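Local coordinates for uncharacterized protein (Bacteroides eggerthii, PDB 4FTD), which is of unknown function but folds as a six-bladed beta-propeller joined to an immunoglobulin-like domain, and may be involved in carbohydrate metabolism, at residues Y192-L197 with N409-T414; T297-V302 with A358-A363; Y311-I316 with L327-K332; V318-V323 with G337-P342. All coordinates share one frame; numbering follows the deposited sequence.

Contact 1. Residues Y192-L197 with N409-T414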
loop_
_atom_site.group_PDB
_atom_site.type_symbol
_atom_site.label_atom_id
_atom_site.label_comp_id
_atom_site.label_asym_id
_atom_site.label_seq_id
_atom_site.Cartn_x
_atom_site.Cartn_y
_atom_site.Cartn_z
ATOM N N TYR A 192 25.965 11.609 0.006
ATOM C CA TYR A 192 24.553 11.299 0.170
ATOM C C TYR A 192 24.375 9.779 -0.020
ATOM O O TYR A 192 25.181 9.106 -0.666
ATOM C CB TYR A 192 23.642 12.111 -0.721
ATOM C CG TYR A 192 24.298 12.494 -2.023
ATOM C CD1 TYR A 192 24.402 11.568 -3.049
ATOM C CD2 TYR A 192 24.836 13.754 -2.201
ATOM C CE1 TYR A 192 25.072 11.878 -4.215
ATOM C CE2 TYR A 192 25.498 14.094 -3.403
ATOM C CZ TYR A 192 25.602 13.141 -4.378
ATOM O OH TYR A 192 26.213 13.372 -5.542
ATOM N N ASN A 193 23.297 9.286 0.555
ATOM C CA ASN A 193 22.990 7.875 0.590
ATOM C C ASN A 193 21.510 7.639 0.693
ATOM O O ASN A 193 20.925 7.116 -0.239
ATOM C CB ASN A 193 23.747 7.204 1.714
ATOM C CG ASN A 193 23.742 5.669 1.607
ATOM O OD1 ASN A 193 23.979 5.144 0.524
ATOM N ND2 ASN A 193 23.503 4.951 2.723
HETATM N N MSE A 194 20.857 8.065 1.784
HETATM C CA MSE A 194 19.373 7.924 1.889
HETATM C C MSE A 194 18.733 9.267 1.559
HETATM O O MSE A 194 19.386 10.273 1.542
HETATM C CB MSE A 194 18.971 7.534 3.311
HETATM C CG MSE A 194 19.502 6.205 3.724
HETATM SE SE MSE A 194 18.632 4.734 2.659
HETATM C CE MSE A 194 20.131 4.014 1.580
ATOM N N GLY A 195 17.432 9.259 1.315
ATOM C CA GLY A 195 16.694 10.511 1.178
ATOM C C GLY A 195 15.211 10.201 1.075
ATOM O O GLY A 195 14.824 9.033 1.115
ATOM N N ALA A 196 14.421 11.217 0.813
ATOM C CA ALA A 196 12.981 11.061 0.761
ATOM C C ALA A 196 12.384 12.298 0.086
ATOM O O ALA A 196 12.908 13.419 0.187
ATOM C CB ALA A 196 12.424 10.894 2.191
ATOM N N LEU A 197 11.239 12.070 -0.528
ATOM C CA LEU A 197 10.315 13.078 -0.999
ATOM C C LEU A 197 9.167 13.171 0.024
ATOM O O LEU A 197 8.506 12.190 0.321
ATOM C CB LEU A 197 9.745 12.666 -2.340
ATOM C CG LEU A 197 10.498 12.908 -3.607
ATOM C CD1 LEU A 197 9.794 12.202 -4.797
ATOM C CD2 LEU A 197 10.603 14.408 -3.845
ATOM N N ASN A 409 23.981 -5.096 0.369
ATOM C CA ASN A 409 23.550 -3.720 0.607
ATOM C C ASN A 409 22.102 -3.544 0.119
ATOM O O ASN A 409 21.814 -2.679 -0.701
ATOM C CB ASN A 409 24.547 -2.741 -0.050
ATOM C CG ASN A 409 24.932 -3.160 -1.449
ATOM O OD1 ASN A 409 26.095 -3.436 -1.716
ATOM N ND2 ASN A 409 23.938 -3.301 -2.333
ATOM N N ALA A 410 21.214 -4.368 0.678
ATOM C CA ALA A 410 19.862 -4.579 0.181
ATOM C C ALA A 410 18.867 -3.551 0.757
ATOM O O ALA A 410 17.770 -3.893 1.241
ATOM C CB ALA A 410 19.451 -6.033 0.478
ATOM N N LEU A 411 19.230 -2.280 0.667
ATOM C CA LEU A 411 18.369 -1.218 1.155
ATOM C C LEU A 411 17.135 -1.161 0.205
ATOM O O LEU A 411 17.271 -1.291 -1.061
ATOM C CB LEU A 411 19.089 0.146 1.256
ATOM C CG LEU A 411 20.084 0.330 2.439
ATOM C CD1 LEU A 411 19.400 0.146 3.800
ATOM C CD2 LEU A 411 21.300 -0.568 2.281
ATOM N N ALA A 412 15.965 -1.072 0.840
ATOM C CA ALA A 412 14.661 -1.057 0.164
ATOM C C ALA A 412 13.784 0.018 0.766
ATOM O O ALA A 412 13.890 0.305 1.962
ATOM C CB ALA A 412 13.951 -2.408 0.261
ATOM N N GLN A 413 12.970 0.646 -0.081
ATOM C CA GLN A 413 12.076 1.714 0.305
ATOM C C GLN A 413 10.664 1.370 -0.227
ATOM O O GLN A 413 10.478 0.603 -1.186
ATOM C CB GLN A 413 12.491 3.084 -0.291
ATOM C CG GLN A 413 13.850 3.595 0.170
ATOM C CD GLN A 413 15.015 2.872 -0.448
ATOM O OE1 GLN A 413 15.001 2.571 -1.654
ATOM N NE2 GLN A 413 16.049 2.612 0.347
ATOM N N THR A 414 9.688 1.926 0.462
ATOM C CA THR A 414 8.287 1.912 0.048
ATOM C C THR A 414 7.749 3.331 0.139
ATOM O O THR A 414 8.271 4.190 0.858
ATOM C CB THR A 414 7.407 0.985 0.903
ATOM O OG1 THR A 414 7.446 1.416 2.267
ATOM C CG2 THR A 414 7.841 -0.462 0.760
#

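Contact 2. Residues T297-V302 with A358-A363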
loop_
_atom_site.group_PDB
_atom_site.type_symbol
_atom_site.label_atom_id
_atom_site.label_comp_id
_atom_site.label_asym_id
_atom_site.label_seq_id
_atom_site.Cartn_x
_atom_site.Cartn_y
_atom_site.Cartn_z
ATOM N N THR A 297 19.849 -5.512 11.776
ATOM C CA THR A 297 20.896 -5.263 10.772
ATOM C C THR A 297 20.917 -3.795 10.330
ATOM O O THR A 297 20.189 -2.924 10.845
ATOM C CB THR A 297 20.812 -6.200 9.516
ATOM O OG1 THR A 297 19.780 -5.719 8.633
ATOM C CG2 THR A 297 20.551 -7.678 9.908
HETATM N N MSE A 298 21.770 -3.507 9.355
HETATM C CA MSE A 298 21.793 -2.185 8.732
HETATM C C MSE A 298 20.577 -1.873 7.847
HETATM O O MSE A 298 20.392 -0.691 7.504
HETATM C CB MSE A 298 23.032 -2.046 7.880
HETATM C CG MSE A 298 23.080 -3.086 6.734
HETATM SE SE MSE A 298 24.504 -2.637 5.549
HETATM C CE MSE A 298 23.702 -1.196 4.594
ATOM N N VAL A 299 19.820 -2.913 7.433
ATOM C CA VAL A 299 18.588 -2.791 6.625
ATOM C C VAL A 299 17.401 -2.926 7.559
ATOM O O VAL A 299 16.932 -4.017 7.860
ATOM C CB VAL A 299 18.521 -3.797 5.458
ATOM C CG1 VAL A 299 17.337 -3.467 4.502
ATOM C CG2 VAL A 299 19.867 -3.801 4.717
ATOM N N THR A 300 16.927 -1.774 8.033
ATOM C CA THR A 300 15.881 -1.693 9.072
ATOM C C THR A 300 15.220 -0.315 8.967
ATOM O O THR A 300 15.837 0.643 8.458
ATOM C CB THR A 300 16.483 -1.900 10.480
ATOM O OG1 THR A 300 15.460 -1.921 11.481
ATOM C CG2 THR A 300 17.541 -0.822 10.788
ATOM N N ASN A 301 13.971 -0.228 9.422
ATOM C CA ASN A 301 13.199 0.978 9.332
ATOM C C ASN A 301 12.204 1.053 10.442
ATOM O O ASN A 301 11.751 0.041 10.924
ATOM C CB ASN A 301 12.391 1.022 8.029
ATOM C CG ASN A 301 13.239 1.136 6.757
ATOM O OD1 ASN A 301 13.421 0.152 6.077
ATOM N ND2 ASN A 301 13.740 2.340 6.435
ATOM N N VAL A 302 11.819 2.277 10.745
ATOM C CA VAL A 302 10.876 2.659 11.800
ATOM C C VAL A 302 9.929 3.734 11.218
ATOM O O VAL A 302 10.354 4.879 10.973
ATOM C CB VAL A 302 11.595 3.207 13.078
ATOM C CG1 VAL A 302 10.562 3.623 14.136
ATOM C CG2 VAL A 302 12.544 2.168 13.713
ATOM N N ALA A 358 13.715 -7.357 1.487
ATOM C CA ALA A 358 15.060 -6.832 1.150
ATOM C C ALA A 358 15.977 -7.785 0.396
ATOM O O ALA A 358 16.541 -7.445 -0.668
ATOM C CB ALA A 358 15.745 -6.336 2.422
ATOM N N GLY A 359 16.164 -8.987 0.934
ATOM C CA GLY A 359 17.136 -9.889 0.337
ATOM C C GLY A 359 18.576 -9.527 0.675
ATOM O O GLY A 359 19.386 -9.319 -0.216
ATOM N N GLN A 360 18.893 -9.530 1.969
ATOM C CA GLN A 360 20.221 -9.148 2.483
ATOM C C GLN A 360 21.032 -10.392 2.679
ATOM O O GLN A 360 20.653 -11.234 3.482
ATOM C CB GLN A 360 20.076 -8.402 3.824
ATOM C CG GLN A 360 21.370 -7.975 4.520
ATOM C CD GLN A 360 22.133 -6.908 3.759
ATOM O OE1 GLN A 360 21.616 -6.290 2.870
ATOM N NE2 GLN A 360 23.389 -6.706 4.116
ATOM N N GLY A 361 22.110 -10.531 1.913
ATOM C CA GLY A 361 23.017 -11.671 1.966
ATOM C C GLY A 361 22.806 -12.458 0.703
ATOM O O GLY A 361 21.659 -12.696 0.288
ATOM N N ALA A 362 23.911 -12.868 0.096
ATOM C CA ALA A 362 23.898 -13.652 -1.128
ATOM C C ALA A 362 23.034 -14.898 -1.039
ATOM O O ALA A 362 22.501 -15.318 -2.050
ATOM C CB ALA A 362 25.313 -14.011 -1.526
ATOM N N ALA A 363 22.870 -15.465 0.165
ATOM C CA ALA A 363 22.087 -16.695 0.375
ATOM C C ALA A 363 20.619 -16.417 0.716
ATOM O O ALA A 363 19.829 -17.322 0.861
ATOM C CB ALA A 363 22.727 -17.532 1.476
#

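Contact 3. Residues Y311-I316 with L327-K332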
loop_
_atom_site.group_PDB
_atom_site.type_symbol
_atom_site.label_atom_id
_atom_site.label_comp_id
_atom_site.label_asym_id
_atom_site.label_seq_id
_atom_site.Cartn_x
_atom_site.Cartn_y
_atom_site.Cartn_z
ATOM N N TYR A 311 4.630 3.321 16.140
ATOM C CA TYR A 311 5.453 3.112 14.937
ATOM C C TYR A 311 5.590 1.630 14.667
ATOM O O TYR A 311 5.380 0.808 15.578
ATOM C CB TYR A 311 6.872 3.690 15.145
ATOM C CG TYR A 311 6.893 5.185 15.394
ATOM C CD1 TYR A 311 6.428 5.737 16.606
ATOM C CD2 TYR A 311 7.353 6.062 14.411
ATOM C CE1 TYR A 311 6.412 7.111 16.802
ATOM C CE2 TYR A 311 7.355 7.431 14.616
ATOM C CZ TYR A 311 6.884 7.950 15.809
ATOM O OH TYR A 311 6.862 9.311 15.974
ATOM N N LEU A 312 5.961 1.292 13.431
ATOM C CA LEU A 312 6.247 -0.081 13.081
ATOM C C LEU A 312 7.745 -0.144 12.810
ATOM O O LEU A 312 8.284 0.651 12.081
ATOM C CB LEU A 312 5.437 -0.556 11.891
ATOM C CG LEU A 312 3.929 -0.691 12.010
ATOM C CD1 LEU A 312 3.436 -1.267 10.685
ATOM C CD2 LEU A 312 3.554 -1.596 13.191
ATOM N N TRP A 313 8.415 -1.081 13.465
ATOM C CA TRP A 313 9.823 -1.328 13.272
ATOM C C TRP A 313 9.987 -2.709 12.670
ATOM O O TRP A 313 9.356 -3.657 13.113
ATOM C CB TRP A 313 10.518 -1.291 14.625
ATOM C CG TRP A 313 11.963 -1.696 14.663
ATOM C CD1 TRP A 313 12.914 -1.481 13.696
ATOM C CD2 TRP A 313 12.648 -2.295 15.756
ATOM N NE1 TRP A 313 14.126 -1.947 14.100
ATOM C CE2 TRP A 313 14.007 -2.427 15.377
ATOM C CE3 TRP A 313 12.250 -2.750 17.022
ATOM C CZ2 TRP A 313 14.966 -3.003 16.201
ATOM C CZ3 TRP A 313 13.218 -3.326 17.864
ATOM C CH2 TRP A 313 14.561 -3.441 17.448
ATOM N N SER A 314 10.792 -2.800 11.625
ATOM C CA SER A 314 11.218 -4.079 11.106
ATOM C C SER A 314 12.629 -4.003 10.536
ATOM O O SER A 314 13.205 -2.898 10.318
ATOM C CB SER A 314 10.226 -4.661 10.086
ATOM O OG SER A 314 10.403 -4.100 8.788
ATOM N N GLY A 315 13.175 -5.205 10.325
ATOM C CA GLY A 315 14.521 -5.412 9.801
ATOM C C GLY A 315 14.659 -6.821 9.231
ATOM O O GLY A 315 13.685 -7.602 9.189
ATOM N N ILE A 316 15.868 -7.156 8.823
ATOM C CA ILE A 316 16.138 -8.416 8.149
ATOM C C ILE A 316 15.699 -9.609 8.974
ATOM O O ILE A 316 15.024 -10.497 8.455
ATOM C CB ILE A 316 17.610 -8.515 7.648
ATOM C CG1 ILE A 316 17.921 -7.370 6.650
ATOM C CG2 ILE A 316 17.859 -9.846 6.975
ATOM C CD1 ILE A 316 17.012 -7.283 5.426
ATOM N N LEU A 327 11.052 3.169 20.781
ATOM C CA LEU A 327 11.285 1.823 20.302
ATOM C C LEU A 327 10.994 0.732 21.348
ATOM O O LEU A 327 11.469 -0.394 21.212
ATOM C CB LEU A 327 12.717 1.697 19.755
ATOM C CG LEU A 327 12.783 1.208 18.321
ATOM C CD1 LEU A 327 12.315 2.356 17.431
ATOM C CD2 LEU A 327 14.206 0.788 18.003
ATOM N N GLY A 328 10.212 1.050 22.375
ATOM C CA GLY A 328 9.764 0.035 23.331
ATOM C C GLY A 328 8.766 -0.875 22.623
ATOM O O GLY A 328 7.816 -0.376 22.018
ATOM N N GLU A 329 8.980 -2.199 22.705
ATOM C CA GLU A 329 8.204 -3.184 21.945
ATOM C C GLU A 329 6.814 -3.390 22.530
ATOM O O GLU A 329 6.688 -3.723 23.670
ATOM C CB GLU A 329 8.986 -4.515 21.797
ATOM C CG GLU A 329 10.280 -4.337 20.959
ATOM C CD GLU A 329 11.001 -5.634 20.574
ATOM O OE1 GLU A 329 10.334 -6.614 20.166
ATOM O OE2 GLU A 329 12.250 -5.671 20.664
ATOM N N LYS A 330 5.782 -3.133 21.735
ATOM C CA LYS A 330 4.371 -3.294 22.146
ATOM C C LYS A 330 3.833 -4.613 21.616
ATOM O O LYS A 330 3.126 -5.283 22.321
ATOM C CB LYS A 330 3.488 -2.120 21.654
ATOM C CG LYS A 330 3.148 -1.051 22.693
ATOM C CD LYS A 330 4.369 -0.426 23.379
ATOM C CE LYS A 330 3.968 0.471 24.551
ATOM N NZ LYS A 330 5.040 0.578 25.582
ATOM N N TYR A 331 4.125 -4.969 20.357
ATOM C CA TYR A 331 3.632 -6.234 19.798
ATOM C C TYR A 331 4.448 -6.707 18.599
ATOM O O TYR A 331 4.522 -6.013 17.625
ATOM C CB TYR A 331 2.129 -6.117 19.422
ATOM C CG TYR A 331 1.552 -7.421 18.946
ATOM C CD1 TYR A 331 1.124 -8.388 19.857
ATOM C CD2 TYR A 331 1.467 -7.716 17.592
ATOM C CE1 TYR A 331 0.621 -9.612 19.426
ATOM C CE2 TYR A 331 0.965 -8.946 17.150
ATOM C CZ TYR A 331 0.553 -9.882 18.074
ATOM O OH TYR A 331 0.072 -11.073 17.635
ATOM N N LYS A 332 4.985 -7.929 18.677
ATOM C CA LYS A 332 5.742 -8.538 17.599
ATOM C C LYS A 332 4.789 -9.357 16.748
ATOM O O LYS A 332 4.189 -10.264 17.244
ATOM C CB LYS A 332 6.858 -9.432 18.154
ATOM C CG LYS A 332 7.816 -9.912 17.084
ATOM C CD LYS A 332 9.036 -10.626 17.629
ATOM C CE LYS A 332 8.748 -12.063 17.979
ATOM N NZ LYS A 332 10.019 -12.827 17.928
#

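Contact 4. Residues V318-V323 with G337-P342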
loop_
_atom_site.group_PDB
_atom_site.type_symbol
_atom_site.label_atom_id
_atom_site.label_comp_id
_atom_site.label_asym_id
_atom_site.label_seq_id
_atom_site.Cartn_x
_atom_site.Cartn_y
_atom_site.Cartn_z
ATOM N N VAL A 318 14.081 -9.017 12.099
ATOM C CA VAL A 318 13.130 -8.432 13.039
ATOM C C VAL A 318 11.776 -8.375 12.308
ATOM O O VAL A 318 11.584 -7.543 11.390
ATOM C CB VAL A 318 13.530 -7.024 13.561
ATOM C CG1 VAL A 318 12.405 -6.474 14.451
ATOM C CG2 VAL A 318 14.867 -7.069 14.352
ATOM N N PRO A 319 10.838 -9.273 12.673
ATOM C CA PRO A 319 9.474 -9.180 12.135
ATOM C C PRO A 319 8.868 -7.822 12.448
ATOM O O PRO A 319 9.285 -7.198 13.416
ATOM C CB PRO A 319 8.698 -10.256 12.913
ATOM C CG PRO A 319 9.712 -11.115 13.541
ATOM C CD PRO A 319 10.945 -10.295 13.724
ATOM N N VAL A 320 7.887 -7.409 11.645
ATOM C CA VAL A 320 7.145 -6.154 11.809
ATOM C C VAL A 320 6.595 -6.112 13.245
ATOM O O VAL A 320 5.837 -6.994 13.670
ATOM C CB VAL A 320 6.026 -6.012 10.743
ATOM C CG1 VAL A 320 5.153 -4.804 11.021
ATOM C CG2 VAL A 320 6.640 -5.903 9.341
ATOM N N THR A 321 7.037 -5.110 13.995
ATOM C CA THR A 321 6.751 -4.970 15.421
ATOM C C THR A 321 6.213 -3.572 15.695
ATOM O O THR A 321 6.817 -2.563 15.288
ATOM C CB THR A 321 8.058 -5.191 16.253
ATOM O OG1 THR A 321 8.647 -6.482 15.969
ATOM C CG2 THR A 321 7.813 -5.032 17.747
ATOM N N LEU A 322 5.100 -3.513 16.409
ATOM C CA LEU A 322 4.533 -2.266 16.872
ATOM C C LEU A 322 5.379 -1.820 18.082
ATOM O O LEU A 322 5.577 -2.603 19.018
ATOM C CB LEU A 322 3.067 -2.473 17.286
ATOM C CG LEU A 322 2.263 -1.261 17.772
ATOM C CD1 LEU A 322 2.117 -0.295 16.613
ATOM C CD2 LEU A 322 0.887 -1.653 18.317
ATOM N N VAL A 323 5.848 -0.573 18.057
ATOM C CA VAL A 323 6.665 0.021 19.125
ATOM C C VAL A 323 6.219 1.444 19.470
ATOM O O VAL A 323 5.540 2.077 18.690
ATOM C CB VAL A 323 8.162 0.047 18.710
ATOM C CG1 VAL A 323 8.653 -1.369 18.378
ATOM C CG2 VAL A 323 8.367 0.957 17.513
ATOM N N GLY A 337 9.948 -12.478 6.686
ATOM C CA GLY A 337 10.465 -12.644 5.305
ATOM C C GLY A 337 11.346 -11.498 4.775
ATOM O O GLY A 337 11.425 -11.271 3.549
ATOM N N GLU A 338 12.024 -10.806 5.703
ATOM C CA GLU A 338 12.892 -9.663 5.454
ATOM C C GLU A 338 12.132 -8.419 4.965
ATOM O O GLU A 338 12.723 -7.582 4.272
ATOM C CB GLU A 338 14.049 -9.990 4.481
ATOM C CG GLU A 338 14.833 -11.267 4.844
ATOM C CD GLU A 338 16.115 -11.412 4.029
ATOM O OE1 GLU A 338 16.578 -10.434 3.387
ATOM O OE2 GLU A 338 16.662 -12.526 4.023
ATOM N N ALA A 339 10.841 -8.323 5.337
ATOM C CA ALA A 339 10.016 -7.149 5.114
ATOM C C ALA A 339 10.649 -5.983 5.870
ATOM O O ALA A 339 10.931 -6.052 7.066
ATOM C CB ALA A 339 8.589 -7.365 5.583
ATOM N N VAL A 340 10.911 -4.935 5.122
ATOM C CA VAL A 340 11.448 -3.689 5.619
ATOM C C VAL A 340 10.572 -2.540 5.077
ATOM O O VAL A 340 9.594 -2.760 4.359
ATOM C CB VAL A 340 12.970 -3.503 5.272
ATOM C CG1 VAL A 340 13.808 -4.632 5.911
ATOM C CG2 VAL A 340 13.239 -3.425 3.775
ATOM N N ALA A 341 10.871 -1.330 5.522
ATOM C CA ALA A 341 10.083 -0.130 5.207
ATOM C C ALA A 341 8.542 -0.301 5.417
ATOM O O ALA A 341 7.771 -0.005 4.532
ATOM C CB ALA A 341 10.411 0.332 3.786
ATOM N N PRO A 342 8.107 -0.769 6.605
ATOM C CA PRO A 342 6.674 -1.048 6.880
ATOM C C PRO A 342 5.818 0.208 7.019
ATOM O O PRO A 342 6.009 0.987 7.976
ATOM C CB PRO A 342 6.716 -1.823 8.220
ATOM C CG PRO A 342 7.955 -1.329 8.875
ATOM C CD PRO A 342 8.929 -1.010 7.791
HETATM O O HOH W 1 10.697 -8.318 8.697
#

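Contact 1. Residues Y192-L197 with N409-T414
Met-194 and Leu-411 are the residues whose backbones come nearest, and even their CA atoms are 9.2 Å apart, so strand 192-197 and segment 409-414 do not pair as a sheet and meet through side chains alone. The selenomethionine Met-194 does the reaching. Its CG is anti to the carbonyl carbon (chi1 -63°), and further bends at chi2 and chi3 swing the terminal methyl toward segment 409-414. There CE rests on the branch point of Leu-411, 3.8 Å from CG and 4.0 Å from CB, the two side chains crossing at about a right angle. The selenium lies beside the amide of Gln-413, with SE 4.1 Å from NE2, a loose van der Waals approach. That amide is held by the backbone of the strand lying between: NE2 donates to Arg-139 O and OE1 accepts from Ala-141 N, which fixes its rotation and satisfies both ends. A classic beta bulge, in which Asn-193 and Met-194 both face Ser-205, interrupts the strand where the reaching side chain starts. Strands 190-198 and 412-420 are edge strands of two propeller blades, and strand 138-143 of the blade between them touches both Met-194 and Gln-413.

Contact 2. Residues T297-V302 with A358-A363
Val-299 turns its two methyls onto two different partners, Ala-358 and Gln-360. With CG1 anti to the backbone N (chi1 -170°), that methyl faces Ala-358 and packs 3.9 Å from its CB, methyl against methyl. The other branch, CG2, lies against the amide end of Gln-360, 3.6 Å from OE1 and 4.0 Å from CD. Gln-360 leaves its backbone with CG anti to N and then bends at chi2 (67°), which brings the amide over Val-299 at a slant. Both polar atoms of this amide are engaged by the loop that precedes strand 412-420: OE1 accepts from Ala-410 N, and NE2 donates to Gly-408 O. The valine methyl therefore packs on a group whose rotation is already set. More loosely, the selenium of Met-298 approaches the same amide, SE standing 4.5 Å from NE2. On the valine's own side an ST turn shapes the chain, Thr-297 OG1 accepting from Val-299 N at 3.1 Å. The contact joins the lead-in to strand 300-304, an edge strand of one propeller blade, to the loop after strand 350-357 of the next, while Val-340 of strand 339-340 touches both Val-299 and Ala-358.

Contact 3. Residues Y311-I316 with L327-K332
Trp-313 carries this contact, receiving Leu-327 over a face of its indole and Glu-329 at an edge. The apolar part is a CH-pi interaction: Leu-327 CD2 stands 4.0 Å from the centroid of the six-membered ring and only 4° off its normal, practically over the centre. Behind it, Leu-327 CG is 4.2 Å from Trp-313 CE3, so the leucine comes down on the ring by one branch. The backbone of Leu-327 has left-handed helical angles, and with chi1 at -124°, off a staggered position, CD2 is carried over the ring. The indole is placed by its first torsion, which sets CG anti to the backbone N and sends the ring out from strand 311-315.

The polar part lies near the ring plane. Glu-329 OE2 is 3.8 Å from Trp-313 CZ3, with the carboxylate nearly perpendicular to the indole; the rim of an aromatic ring is slightly positive, so the approach is probably mildly favourable. OE2 has its main partner in the salt bridge to Lys-293, whereas Trp-313 NE1 hydrogen-bonds to Thr-300 OG1. Were the indole cut back to an alanine, the Leu-327 methyl would probably lose the face it packs on, and Thr-300 OG1 its NE1 partner.

Both segments belong to one four-stranded blade, where strand 318-323 separates strands 311-315 and 329-332; the indole also meets Phe-271 of strand 270-277, in the preceding blade, with the ring planes nearly perpendicular.

Contact 4. Residues V318-V323 with G337-P342
Val-320 meets Ala-339 and Pro-342 across the interface between two propeller blades. From CB the side chain forks. CG1, anti to the backbone N (chi1 173°), lies 4.4 Å from Pro-342 CB. CG2, the branch anti to the carbonyl carbon, touches both partners, standing 4.2 Å from Pro-342 CB and 4.5 Å from Ala-339 CB. The valine thus spreads both methyls over the proline ring carbon and uses one of them to reach the alanine. These are fairly long apolar contacts between buried groups.

A water lies beside this patch and links the two backbones, hydrogen-bonded to Val-318 O at 2.9 Å and to Ala-339 O at 2.8 Å. Ala-339 O also accepts from Ser-314 OG, so two partners hold that buried carbonyl. Within the first strand, Thr-321 OG1 donates to Pro-319 O over 2.7 Å, from a position 36° out of the carbonyl plane.

Strand 318-323 lies in the blade formed by residues 300-332, and segment 337-342 opens the next one, its chain turning a corner at Ala-341 between strands 339-340 and 342-347. Leu-353 of strand 350-357 touches both Val-320 and Pro-342, and Leu-312 of strand 311-315 packs on Val-320 from within its own blade.

All four contacts lie in the propeller. Contacts 3 and 4 are closest, with centres about 7 Å apart: both segments of contact 3 and segment 318-323 of contact 4 lie in one four-stranded sheet, while 337-342 starts the next blade, and their segments alternate along the chain. Contact 2, about 11 Å from contact 4, ties the entry of that sheet to the next blade. Contact 1 spans the longest stretch of chain, its segments enclosing the other three, and lies about 12 Å from contact 2; Thr-414 OG1 lies 2.7 Å from Ala-341 O, a probable hydrogen bond. Together they show cohesion within one blade, between adjacent blades, and between early and late parts of the closed ring.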